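Local coordinates for member of s1p family of ribosomal proteins (Pyrococcus furiosus, PDB 5YH1), which is probably an exonuclease of the RecJ-like DHH family that binds manganese, this chain being the DHH-containing part of a longer protein that probably binds nucleic acid, at residues 22-28 with 204-209; 48-52 with 79-83; 223-228 with 253-257. One frame throughout, in Å; residues are numbered along the deposited sequence.

Interaction 1. Residues 22-28 with 204-209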
ATOM      1  N   PRO A  22       2.828  23.562  33.829  1.00 33.75           N
ATOM      2  CA  PRO A  22       2.222  24.623  33.025  1.00 34.99           C
ATOM      3  C   PRO A  22       1.620  25.737  33.892  1.00 34.91           C
ATOM      4  O   PRO A  22       1.215  25.483  35.026  1.00 33.77           O
ATOM      5  CB  PRO A  22       1.114  23.888  32.275  1.00 33.77           C
ATOM      6  CG  PRO A  22       0.697  22.815  33.222  1.00 33.84           C
ATOM      7  CD  PRO A  22       1.935  22.398  33.974  1.00 33.12           C
ATOM      8  N   SER A  23       1.564  26.949  33.347  1.00 35.39           N
ATOM      9  CA  SER A  23       0.821  28.041  33.965  1.00 37.65           C
ATOM     10  C   SER A  23      -0.670  27.783  33.843  1.00 38.29           C
ATOM     11  O   SER A  23      -1.125  27.125  32.905  1.00 36.36           O
ATOM     12  CB  SER A  23       1.120  29.361  33.264  1.00 38.18           C
ATOM     13  OG  SER A  23       2.505  29.583  33.192  1.00 40.27           O
ATOM     14  N   ASP A  24      -1.433  28.322  34.783  1.00 38.76           N
ATOM     15  CA  ASP A  24      -2.879  28.280  34.684  1.00 39.25           C
ATOM     16  C   ASP A  24      -3.324  29.425  33.783  1.00 37.37           C
ATOM     17  O   ASP A  24      -3.529  30.536  34.252  1.00 39.42           O
ATOM     18  CB  ASP A  24      -3.520  28.388  36.066  1.00 40.27           C
ATOM     19  CG  ASP A  24      -5.020  28.248  36.016  1.00 41.55           C
ATOM     20  OD1 ASP A  24      -5.600  28.324  34.904  1.00 40.49           O
ATOM     21  OD2 ASP A  24      -5.624  28.060  37.087  1.00 43.36           O
ATOM     22  N   VAL A  25      -3.460  29.144  32.486  1.00 35.11           N
ATOM     23  CA  VAL A  25      -3.860  30.154  31.498  1.00 32.25           C
ATOM     24  C   VAL A  25      -5.371  30.197  31.247  1.00 30.60           C
ATOM     25  O   VAL A  25      -5.830  30.860  30.324  1.00 31.15           O
ATOM     26  CB  VAL A  25      -3.136  29.939  30.149  1.00 31.74           C
ATOM     27  CG1 VAL A  25      -1.644  30.143  30.323  1.00 32.89           C
ATOM     28  CG2 VAL A  25      -3.423  28.554  29.577  1.00 32.24           C
ATOM     29  N   GLY A  26      -6.144  29.490  32.056  1.00 30.25           N
ATOM     30  CA  GLY A  26      -7.586  29.459  31.876  1.00 31.26           C
ATOM     31  C   GLY A  26      -7.976  28.830  30.548  1.00 32.98           C
ATOM     32  O   GLY A  26      -7.271  27.946  30.040  1.00 32.18           O
ATOM     33  N   PHE A  27      -9.108  29.290  30.002  1.00 32.27           N
ATOM     34  CA  PHE A  27      -9.663  28.783  28.751  1.00 30.42           C
ATOM     35  C   PHE A  27     -10.135  29.916  27.843  1.00 30.67           C
ATOM     36  O   PHE A  27     -10.291  31.048  28.288  1.00 29.49           O
ATOM     37  CB  PHE A  27     -10.823  27.851  29.047  1.00 29.91           C
ATOM     38  CG  PHE A  27     -10.445  26.678  29.892  1.00 30.06           C
ATOM     39  CD1 PHE A  27      -9.568  25.720  29.410  1.00 29.52           C
ATOM     40  CD2 PHE A  27     -10.963  26.531  31.170  1.00 30.03           C
ATOM     41  CE1 PHE A  27      -9.216  24.625  30.183  1.00 29.60           C
ATOM     42  CE2 PHE A  27     -10.614  25.449  31.949  1.00 31.05           C
ATOM     43  CZ  PHE A  27      -9.738  24.488  31.456  1.00 30.78           C
ATOM     44  N   LEU A  28     -10.362  29.602  26.569  1.00 30.74           N
ATOM     45  CA  LEU A  28     -10.778  30.600  25.577  1.00 30.29           C
ATOM     46  C   LEU A  28     -12.260  30.944  25.667  1.00 29.50           C
ATOM     47  O   LEU A  28     -12.694  31.954  25.122  1.00 28.65           O
ATOM     48  CB  LEU A  28     -10.472  30.104  24.165  1.00 30.47           C
ATOM     49  CG  LEU A  28      -8.997  30.017  23.801  1.00 31.46           C
ATOM     50  CD1 LEU A  28      -8.823  29.213  22.516  1.00 31.98           C
ATOM     51  CD2 LEU A  28      -8.403  31.408  23.650  1.00 31.85           C
ATOM     52  N   THR A 204      -6.837  22.229  21.451  1.00 24.17           N
ATOM     53  CA  THR A 204      -6.423  23.632  21.402  1.00 24.70           C
ATOM     54  C   THR A 204      -6.190  24.163  22.817  1.00 24.34           C
ATOM     55  O   THR A 204      -5.188  24.831  23.063  1.00 24.14           O
ATOM     56  CB  THR A 204      -7.447  24.507  20.650  1.00 24.73           C
ATOM     57  OG1 THR A 204      -7.509  24.099  19.278  1.00 23.98           O
ATOM     58  CG2 THR A 204      -7.061  25.970  20.712  1.00 24.66           C
ATOM     59  N   GLU A 205      -7.070  23.827  23.760  1.00 25.00           N
ATOM     60  CA  GLU A 205      -6.870  24.272  25.152  1.00 25.66           C
ATOM     61  C   GLU A 205      -5.613  23.619  25.741  1.00 27.09           C
ATOM     62  O   GLU A 205      -4.770  24.312  26.322  1.00 27.88           O
ATOM     63  CB  GLU A 205      -8.092  24.000  26.026  1.00 25.24           C
ATOM     64  CG  GLU A 205      -9.383  24.672  25.556  1.00 26.01           C
ATOM     65  CD  GLU A 205      -9.411  26.201  25.690  1.00 26.48           C
ATOM     66  OE1 GLU A 205      -8.447  26.815  26.192  1.00 27.07           O
ATOM     67  OE2 GLU A 205     -10.423  26.810  25.286  1.00 25.59           O
ATOM     68  N   VAL A 206      -5.439  22.311  25.543  1.00 26.77           N
ATOM     69  CA  VAL A 206      -4.199  21.662  25.994  1.00 25.63           C
ATOM     70  C   VAL A 206      -2.994  22.366  25.392  1.00 25.82           C
ATOM     71  O   VAL A 206      -2.012  22.650  26.101  1.00 26.67           O
ATOM     72  CB  VAL A 206      -4.138  20.154  25.681  1.00 25.74           C
ATOM     73  CG1 VAL A 206      -2.759  19.597  26.020  1.00 25.73           C
ATOM     74  CG2 VAL A 206      -5.198  19.396  26.461  1.00 25.31           C
ATOM     75  N   ALA A 207      -3.066  22.668  24.097  1.00 25.87           N
ATOM     76  CA  ALA A 207      -1.956  23.340  23.417  1.00 26.25           C
ATOM     77  C   ALA A 207      -1.596  24.680  24.062  1.00 27.08           C
ATOM     78  O   ALA A 207      -0.424  25.041  24.136  1.00 28.00           O
ATOM     79  CB  ALA A 207      -2.268  23.538  21.941  1.00 26.25           C
ATOM     80  N   ARG A 208      -2.604  25.418  24.513  1.00 28.49           N
ATOM     81  CA  ARG A 208      -2.379  26.699  25.190  1.00 28.98           C
ATOM     82  C   ARG A 208      -1.620  26.506  26.510  1.00 29.37           C
ATOM     83  O   ARG A 208      -0.760  27.318  26.852  1.00 31.82           O
ATOM     84  CB  ARG A 208      -3.707  27.434  25.431  1.00 28.96           C
ATOM     85  CG  ARG A 208      -4.377  27.936  24.157  1.00 29.26           C
ATOM     86  CD  ARG A 208      -5.751  28.548  24.413  1.00 29.95           C
ATOM     87  NE  ARG A 208      -5.667  29.596  25.433  1.00 29.74           N
ATOM     88  CZ  ARG A 208      -5.981  29.447  26.722  1.00 29.70           C
ATOM     89  NH1 ARG A 208      -6.471  28.311  27.201  1.00 29.99           N
ATOM     90  NH2 ARG A 208      -5.812  30.466  27.544  1.00 30.29           N
ATOM     91  N   TYR A 209      -1.924  25.435  27.240  1.00 28.72           N
ATOM     92  CA  TYR A 209      -1.164  25.103  28.444  1.00 29.32           C
ATOM     93  C   TYR A 209       0.258  24.633  28.129  1.00 30.48           C
ATOM     94  O   TYR A 209       1.190  24.924  28.878  1.00 29.68           O
ATOM     95  CB  TYR A 209      -1.892  24.061  29.287  1.00 30.29           C
ATOM     96  CG  TYR A 209      -3.071  24.629  30.042  1.00 31.90           C
ATOM     97  CD1 TYR A 209      -4.283  24.848  29.406  1.00 32.34           C
ATOM     98  CD2 TYR A 209      -2.977  24.956  31.393  1.00 31.70           C
ATOM     99  CE1 TYR A 209      -5.374  25.356  30.082  1.00 32.08           C
ATOM    100  CE2 TYR A 209      -4.067  25.469  32.078  1.00 32.48           C
ATOM    101  CZ  TYR A 209      -5.263  25.676  31.410  1.00 32.58           C
ATOM    102  OH  TYR A 209      -6.360  26.191  32.064  1.00 31.85           O
TER
HETATM  103  O   HOH W   1       2.391  26.927  30.549  1.00 32.19           O
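Hydrogen bonds to the backbone of the loop 22-28 dominate here. Arg208 gives two: NH2 to Val25 O (2.8 Å) and, nearly straight, NH1 to Gly26 O (3.0 Å). Gly26 O also takes a weak bond from Tyr209 OH at 2.8 Å. Glu205 is the acceptor instead: its OE2 takes a bond from Leu28 N (3.1 Å), while its OE1 forms a salt bridge with Arg208 NH1 (2.7 Å); Tyr239 is a second partner of the carboxylate. One water links Ser23 N with Tyr209 O, 2.9 Å from each. The loop, which links helix 2-20 to helix 32-53, runs across one face of helix 199-210 in the DHH domain. It bends through an Asx turn, Gly26 N to Asp24 OD1 at 3.1 Å, and Asp24 also pairs with Lys38.

Apolar contacts fill in around the polar ones. Val25 CG2 sits 3.7 Å from the Tyr209 ring centroid, a CH-pi contact almost on the ring normal. Leu28 CG rests 3.6 Å from Arg208 CD.

Interaction 2. Residues 48-52 with 79-83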
ATOM      1  N   ILE A  48       3.544  16.422  28.315  1.00 28.03           N
ATOM      2  CA  ILE A  48       4.045  16.763  26.988  1.00 26.93           C
ATOM      3  C   ILE A  48       5.255  17.690  27.103  1.00 27.58           C
ATOM      4  O   ILE A  48       6.298  17.437  26.481  1.00 26.17           O
ATOM      5  CB  ILE A  48       2.921  17.322  26.086  1.00 26.87           C
ATOM      6  CG1 ILE A  48       1.964  16.184  25.716  1.00 27.42           C
ATOM      7  CG2 ILE A  48       3.475  17.952  24.820  1.00 27.09           C
ATOM      8  CD1 ILE A  48       0.630  16.628  25.163  1.00 28.10           C
ATOM      9  N   ARG A  49       5.135  18.732  27.924  1.00 28.13           N
ATOM     10  CA  ARG A  49       6.236  19.682  28.134  1.00 28.76           C
ATOM     11  C   ARG A  49       7.479  18.989  28.704  1.00 28.72           C
ATOM     12  O   ARG A  49       8.600  19.310  28.329  1.00 28.50           O
ATOM     13  CB  ARG A  49       5.802  20.822  29.072  1.00 29.75           C
ATOM     14  CG  ARG A  49       4.839  21.832  28.458  1.00 30.57           C
ATOM     15  CD  ARG A  49       4.210  22.713  29.532  1.00 32.14           C
ATOM     16  NE  ARG A  49       5.226  23.414  30.327  1.00 32.76           N
ATOM     17  CZ  ARG A  49       5.898  24.490  29.920  1.00 32.53           C
ATOM     18  NH1 ARG A  49       5.675  25.032  28.737  1.00 33.48           N
ATOM     19  NH2 ARG A  49       6.802  25.035  30.708  1.00 33.56           N
ATOM     20  N   ARG A  50       7.276  18.037  29.604  1.00 29.37           N
ATOM     21  CA  ARG A  50       8.397  17.333  30.222  1.00 31.82           C
ATOM     22  C   ARG A  50       9.166  16.497  29.197  1.00 31.91           C
ATOM     23  O   ARG A  50      10.403  16.545  29.152  1.00 32.54           O
ATOM     24  CB  ARG A  50       7.922  16.456  31.381  1.00 33.62           C
ATOM     25  CG  ARG A  50       9.038  16.141  32.359  1.00 37.05           C
ATOM     26  CD  ARG A  50       8.587  15.237  33.495  1.00 39.69           C
ATOM     27  NE  ARG A  50       9.605  15.191  34.549  1.00 44.01           N
ATOM     28  CZ  ARG A  50      10.761  14.526  34.470  1.00 46.27           C
ATOM     29  NH1 ARG A  50      11.071  13.827  33.377  1.00 45.16           N
ATOM     30  NH2 ARG A  50      11.619  14.561  35.492  1.00 45.83           N
ATOM     31  N   ALA A  51       8.434  15.749  28.371  1.00 30.12           N
ATOM     32  CA  ALA A  51       9.042  15.015  27.261  1.00 29.66           C
ATOM     33  C   ALA A  51       9.886  15.938  26.386  1.00 29.86           C
ATOM     34  O   ALA A  51      11.019  15.605  26.041  1.00 29.71           O
ATOM     35  CB  ALA A  51       7.976  14.328  26.426  1.00 29.97           C
ATOM     36  N   ILE A  52       9.344  17.111  26.059  1.00 31.22           N
ATOM     37  CA  ILE A  52      10.054  18.093  25.235  1.00 30.68           C
ATOM     38  C   ILE A  52      11.349  18.557  25.893  1.00 31.93           C
ATOM     39  O   ILE A  52      12.397  18.636  25.244  1.00 33.96           O
ATOM     40  CB  ILE A  52       9.189  19.344  24.960  1.00 29.68           C
ATOM     41  CG1 ILE A  52       7.993  18.994  24.072  1.00 28.77           C
ATOM     42  CG2 ILE A  52      10.019  20.443  24.294  1.00 29.55           C
ATOM     43  CD1 ILE A  52       6.937  20.078  24.032  1.00 28.57           C
ATOM     44  N   ILE A  79       3.962  22.512  20.261  1.00 30.47           N
ATOM     45  CA  ILE A  79       5.106  21.665  20.607  1.00 29.66           C
ATOM     46  C   ILE A  79       6.385  22.027  19.846  1.00 30.70           C
ATOM     47  O   ILE A  79       7.453  22.157  20.452  1.00 30.89           O
ATOM     48  CB  ILE A  79       4.754  20.174  20.384  1.00 29.67           C
ATOM     49  CG1 ILE A  79       3.737  19.733  21.429  1.00 28.33           C
ATOM     50  CG2 ILE A  79       5.997  19.287  20.468  1.00 30.28           C
ATOM     51  CD1 ILE A  79       2.961  18.495  21.058  1.00 29.26           C
ATOM     52  N   ILE A  80       6.280  22.197  18.530  1.00 31.51           N
ATOM     53  CA  ILE A  80       7.467  22.384  17.679  1.00 33.06           C
ATOM     54  C   ILE A  80       8.357  23.553  18.132  1.00 34.87           C
ATOM     55  O   ILE A  80       9.571  23.382  18.240  1.00 34.36           O
ATOM     56  CB  ILE A  80       7.092  22.534  16.179  1.00 33.40           C
ATOM     57  CG1 ILE A  80       6.539  21.220  15.607  1.00 34.28           C
ATOM     58  CG2 ILE A  80       8.278  23.004  15.352  1.00 34.17           C
ATOM     59  CD1 ILE A  80       7.459  20.031  15.730  1.00 35.97           C
ATOM     60  N   PRO A  81       7.766  24.740  18.399  1.00 36.29           N
ATOM     61  CA  PRO A  81       8.599  25.854  18.883  1.00 36.67           C
ATOM     62  C   PRO A  81       9.367  25.557  20.171  1.00 37.06           C
ATOM     63  O   PRO A  81      10.505  25.999  20.308  1.00 39.21           O
ATOM     64  CB  PRO A  81       7.590  26.986  19.110  1.00 36.44           C
ATOM     65  CG  PRO A  81       6.460  26.674  18.199  1.00 36.53           C
ATOM     66  CD  PRO A  81       6.386  25.174  18.121  1.00 35.68           C
ATOM     67  N   LEU A  82       8.752  24.842  21.109  1.00 37.21           N
ATOM     68  CA  LEU A  82       9.439  24.481  22.345  1.00 38.72           C
ATOM     69  C   LEU A  82      10.600  23.535  22.054  1.00 39.59           C
ATOM     70  O   LEU A  82      11.688  23.702  22.591  1.00 39.77           O
ATOM     71  CB  LEU A  82       8.489  23.836  23.358  1.00 39.10           C
ATOM     72  CG  LEU A  82       7.405  24.713  23.980  1.00 40.50           C
ATOM     73  CD1 LEU A  82       6.709  23.947  25.094  1.00 40.37           C
ATOM     74  CD2 LEU A  82       7.974  26.031  24.506  1.00 41.45           C
ATOM     75  N   ILE A  83      10.366  22.548  21.195  1.00 39.83           N
ATOM     76  CA  ILE A  83      11.428  21.632  20.794  1.00 40.72           C
ATOM     77  C   ILE A  83      12.597  22.403  20.190  1.00 42.58           C
ATOM     78  O   ILE A  83      13.756  22.111  20.488  1.00 41.48           O
ATOM     79  CB  ILE A  83      10.920  20.569  19.797  1.00 39.79           C
ATOM     80  CG1 ILE A  83      10.003  19.577  20.517  1.00 38.14           C
ATOM     81  CG2 ILE A  83      12.089  19.839  19.134  1.00 40.09           C
ATOM     82  CD1 ILE A  83       9.280  18.621  19.591  1.00 37.14           C
TER
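This is a buried helix-to-helix contact, entirely apolar apart from one arginine, beside the parallel sheet of the DHH domain's alpha/beta core. Strand 58-63, helix 66-86 and the adjacent parallel strand 97-102 form a beta-alpha-beta crossover, with helix 32-53 packed beside its helix. The two short segments run in roughly the same direction, at 32°, with the axes 10.2 Å apart at closest approach. Branched side chains bridge that gap without a hydrogen bond.

Ile52 is the central residue: it points toward the other helix and reaches Ile79, Leu82 and Ile83. One turn earlier, Ile48 CG2 meets Ile79 CD1 at 3.8 Å. Ile48 and Ile52 also lie against Ile58, while Ile79 and Ile83 touch Phe97, so both helices press on the sheet. Arg49 lies along the margin, its guanidinium hydrogen-bonded to the backbone carbonyls of Arg19, Ala20 and Ile210, with NH1 3.9 Å from Leu82 CD1. At the centre, Ile52 CG2 packs 3.8 Å from Leu82 CB.

Interaction 3. Residues 223-228 with 253-257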
ATOM      1  N   ALA A 223     -13.179  26.485  16.248  1.00 23.29           N
ATOM      2  CA  ALA A 223     -14.308  26.753  15.363  1.00 23.48           C
ATOM      3  C   ALA A 223     -14.298  25.846  14.141  1.00 22.91           C
ATOM      4  O   ALA A 223     -15.350  25.369  13.715  1.00 23.26           O
ATOM      5  CB  ALA A 223     -14.310  28.216  14.928  1.00 24.00           C
ATOM      6  N   ILE A 224     -13.116  25.619  13.573  1.00 23.00           N
ATOM      7  CA  ILE A 224     -12.970  24.697  12.431  1.00 23.25           C
ATOM      8  C   ILE A 224     -13.316  23.264  12.862  1.00 23.24           C
ATOM      9  O   ILE A 224     -14.122  22.590  12.223  1.00 23.20           O
ATOM     10  CB  ILE A 224     -11.550  24.779  11.819  1.00 23.12           C
ATOM     11  CG1 ILE A 224     -11.323  26.154  11.195  1.00 23.29           C
ATOM     12  CG2 ILE A 224     -11.367  23.733  10.732  1.00 23.43           C
ATOM     13  CD1 ILE A 224      -9.897  26.450  10.795  1.00 23.31           C
ATOM     14  N   ALA A 225     -12.742  22.829  13.980  1.00 23.73           N
ATOM     15  CA  ALA A 225     -12.960  21.472  14.493  1.00 23.69           C
ATOM     16  C   ALA A 225     -14.427  21.200  14.781  1.00 24.96           C
ATOM     17  O   ALA A 225     -14.965  20.166  14.362  1.00 24.58           O
ATOM     18  CB  ALA A 225     -12.128  21.250  15.741  1.00 24.10           C
ATOM     19  N   GLY A 226     -15.077  22.142  15.476  1.00 25.15           N
ATOM     20  CA  GLY A 226     -16.509  22.034  15.786  1.00 24.04           C
ATOM     21  C   GLY A 226     -17.399  22.017  14.560  1.00 24.13           C
ATOM     22  O   GLY A 226     -18.426  21.344  14.540  1.00 23.70           O
ATOM     23  N   THR A 227     -17.003  22.762  13.530  1.00 24.33           N
ATOM     24  CA  THR A 227     -17.715  22.730  12.256  1.00 25.00           C
ATOM     25  C   THR A 227     -17.589  21.344  11.636  1.00 25.56           C
ATOM     26  O   THR A 227     -18.584  20.745  11.235  1.00 25.41           O
ATOM     27  CB  THR A 227     -17.188  23.810  11.290  1.00 25.01           C
ATOM     28  OG1 THR A 227     -17.331  25.097  11.907  1.00 23.75           O
ATOM     29  CG2 THR A 227     -17.948  23.782   9.978  1.00 25.05           C
ATOM     30  N   GLY A 228     -16.372  20.815  11.602  1.00 26.85           N
ATOM     31  CA  GLY A 228     -16.143  19.464  11.082  1.00 26.13           C
ATOM     32  C   GLY A 228     -17.004  18.406  11.744  1.00 26.30           C
ATOM     33  O   GLY A 228     -17.626  17.595  11.064  1.00 24.93           O
ATOM     34  N   LEU A 253     -15.971  28.383   7.254  1.00 27.35           N
ATOM     35  CA  LEU A 253     -15.583  27.260   8.096  1.00 28.23           C
ATOM     36  C   LEU A 253     -16.043  25.948   7.488  1.00 28.05           C
ATOM     37  O   LEU A 253     -15.293  24.987   7.478  1.00 27.52           O
ATOM     38  CB  LEU A 253     -16.134  27.425   9.519  1.00 27.26           C
ATOM     39  CG  LEU A 253     -15.505  28.601  10.279  1.00 27.06           C
ATOM     40  CD1 LEU A 253     -16.314  28.990  11.504  1.00 27.35           C
ATOM     41  CD2 LEU A 253     -14.063  28.299  10.664  1.00 27.64           C
ATOM     42  N   LYS A 254     -17.273  25.916   6.981  1.00 29.46           N
ATOM     43  CA  LYS A 254     -17.801  24.726   6.316  1.00 30.81           C
ATOM     44  C   LYS A 254     -16.994  24.313   5.082  1.00 29.89           C
ATOM     45  O   LYS A 254     -16.777  23.122   4.855  1.00 27.53           O
ATOM     46  CB  LYS A 254     -19.258  24.931   5.930  1.00 33.67           C
ATOM     47  CG  LYS A 254     -20.182  24.796   7.125  1.00 39.00           C
ATOM     48  CD  LYS A 254     -21.628  25.065   6.756  1.00 42.82           C
ATOM     49  CE  LYS A 254     -22.555  24.633   7.879  1.00 46.76           C
ATOM     50  NZ  LYS A 254     -23.785  25.476   7.914  1.00 49.32           N
ATOM     51  N   LYS A 255     -16.568  25.302   4.299  1.00 28.27           N
ATOM     52  CA  LYS A 255     -15.755  25.063   3.112  1.00 28.94           C
ATOM     53  C   LYS A 255     -14.411  24.480   3.511  1.00 27.53           C
ATOM     54  O   LYS A 255     -13.942  23.526   2.890  1.00 24.88           O
ATOM     55  CB  LYS A 255     -15.506  26.363   2.341  1.00 29.46           C
ATOM     56  CG  LYS A 255     -16.696  26.956   1.601  1.00 31.00           C
ATOM     57  CD  LYS A 255     -16.234  28.248   0.933  1.00 33.16           C
ATOM     58  CE  LYS A 255     -17.147  28.725  -0.177  1.00 36.25           C
ATOM     59  NZ  LYS A 255     -18.536  28.875   0.313  1.00 38.36           N
ATOM     60  N   ILE A 256     -13.792  25.080   4.533  1.00 26.84           N
ATOM     61  CA  ILE A 256     -12.529  24.582   5.084  1.00 26.32           C
ATOM     62  C   ILE A 256     -12.654  23.125   5.537  1.00 27.39           C
ATOM     63  O   ILE A 256     -11.810  22.287   5.185  1.00 26.32           O
ATOM     64  CB  ILE A 256     -12.006  25.471   6.228  1.00 26.53           C
ATOM     65  CG1 ILE A 256     -11.500  26.796   5.657  1.00 26.98           C
ATOM     66  CG2 ILE A 256     -10.866  24.783   6.983  1.00 26.73           C
ATOM     67  CD1 ILE A 256     -11.215  27.864   6.693  1.00 27.32           C
ATOM     68  N   ALA A 257     -13.699  22.812   6.300  1.00 26.54           N
ATOM     69  CA  ALA A 257     -13.901  21.436   6.751  1.00 26.80           C
ATOM     70  C   ALA A 257     -14.068  20.469   5.574  1.00 26.69           C
ATOM     71  O   ALA A 257     -13.497  19.365   5.583  1.00 25.63           O
ATOM     72  CB  ALA A 257     -15.099  21.332   7.685  1.00 26.60           C
TER
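Leu253 is the main bump. It projects from helix 250-267 toward helix 221-229, into a hollow lined by Ala223, Ile224 and Thr227: Leu253 CD1 lies 4.0 Å from Ala223 CB, Leu253 CD2 3.5 Å from Ile224 CG1, and Leu253 CB 3.5 Å from Thr227 OG1. That hydroxyl's hydrogen-bonding need is met within its own helix (Thr227 OG1 to Ala223 O, 2.7 Å), so it can lie against Leu253. One turn on from Leu253, Ile256 CG2 meets Ile224 CG2 at 3.9 Å. Thr227 fills in with its methyl, Thr227 CG2 lying 3.7 Å from Lys254 N and 3.8 Å from Lys254 CG.

The two segments cross steeply, at -72°, with their axes 8.8 Å apart. In the DHH domain, helix 250-267 packs against the helix that ends in the manganese ligand Asp229, with Gly228 about 8 Å from the bound ion.

Near that end the surfaces flatten. Gly228 has no side chain to hold the helices apart, and Ala257 CB comes to 4.0 Å from Gly228 CA.

Interactions 2 and 3 are buried helix pairs without a hydrogen bond between their segments, whereas interaction 1 is only partly buried and pairs a loop with a helix through a dense polar network. The axes come closer in interaction 3 (8.8 against 10.2 Å), consistent with Gly228 and Ala257 meeting there. Helix 32-53 follows the loop 22-28 and carries 48-52. Helix 66-86 is common to all three: it bears 79-83, Ala207 of interaction 1 touches its Leu75 and Ala78, and Ile224 of interaction 3 its Thr66 and Thr70. Interaction 2 is nested inside the chain loop closed by interaction 1, and they touch where Tyr209 O packs on Arg49 CD, 3.8 Å away. Interaction 3 lies nearest the manganese.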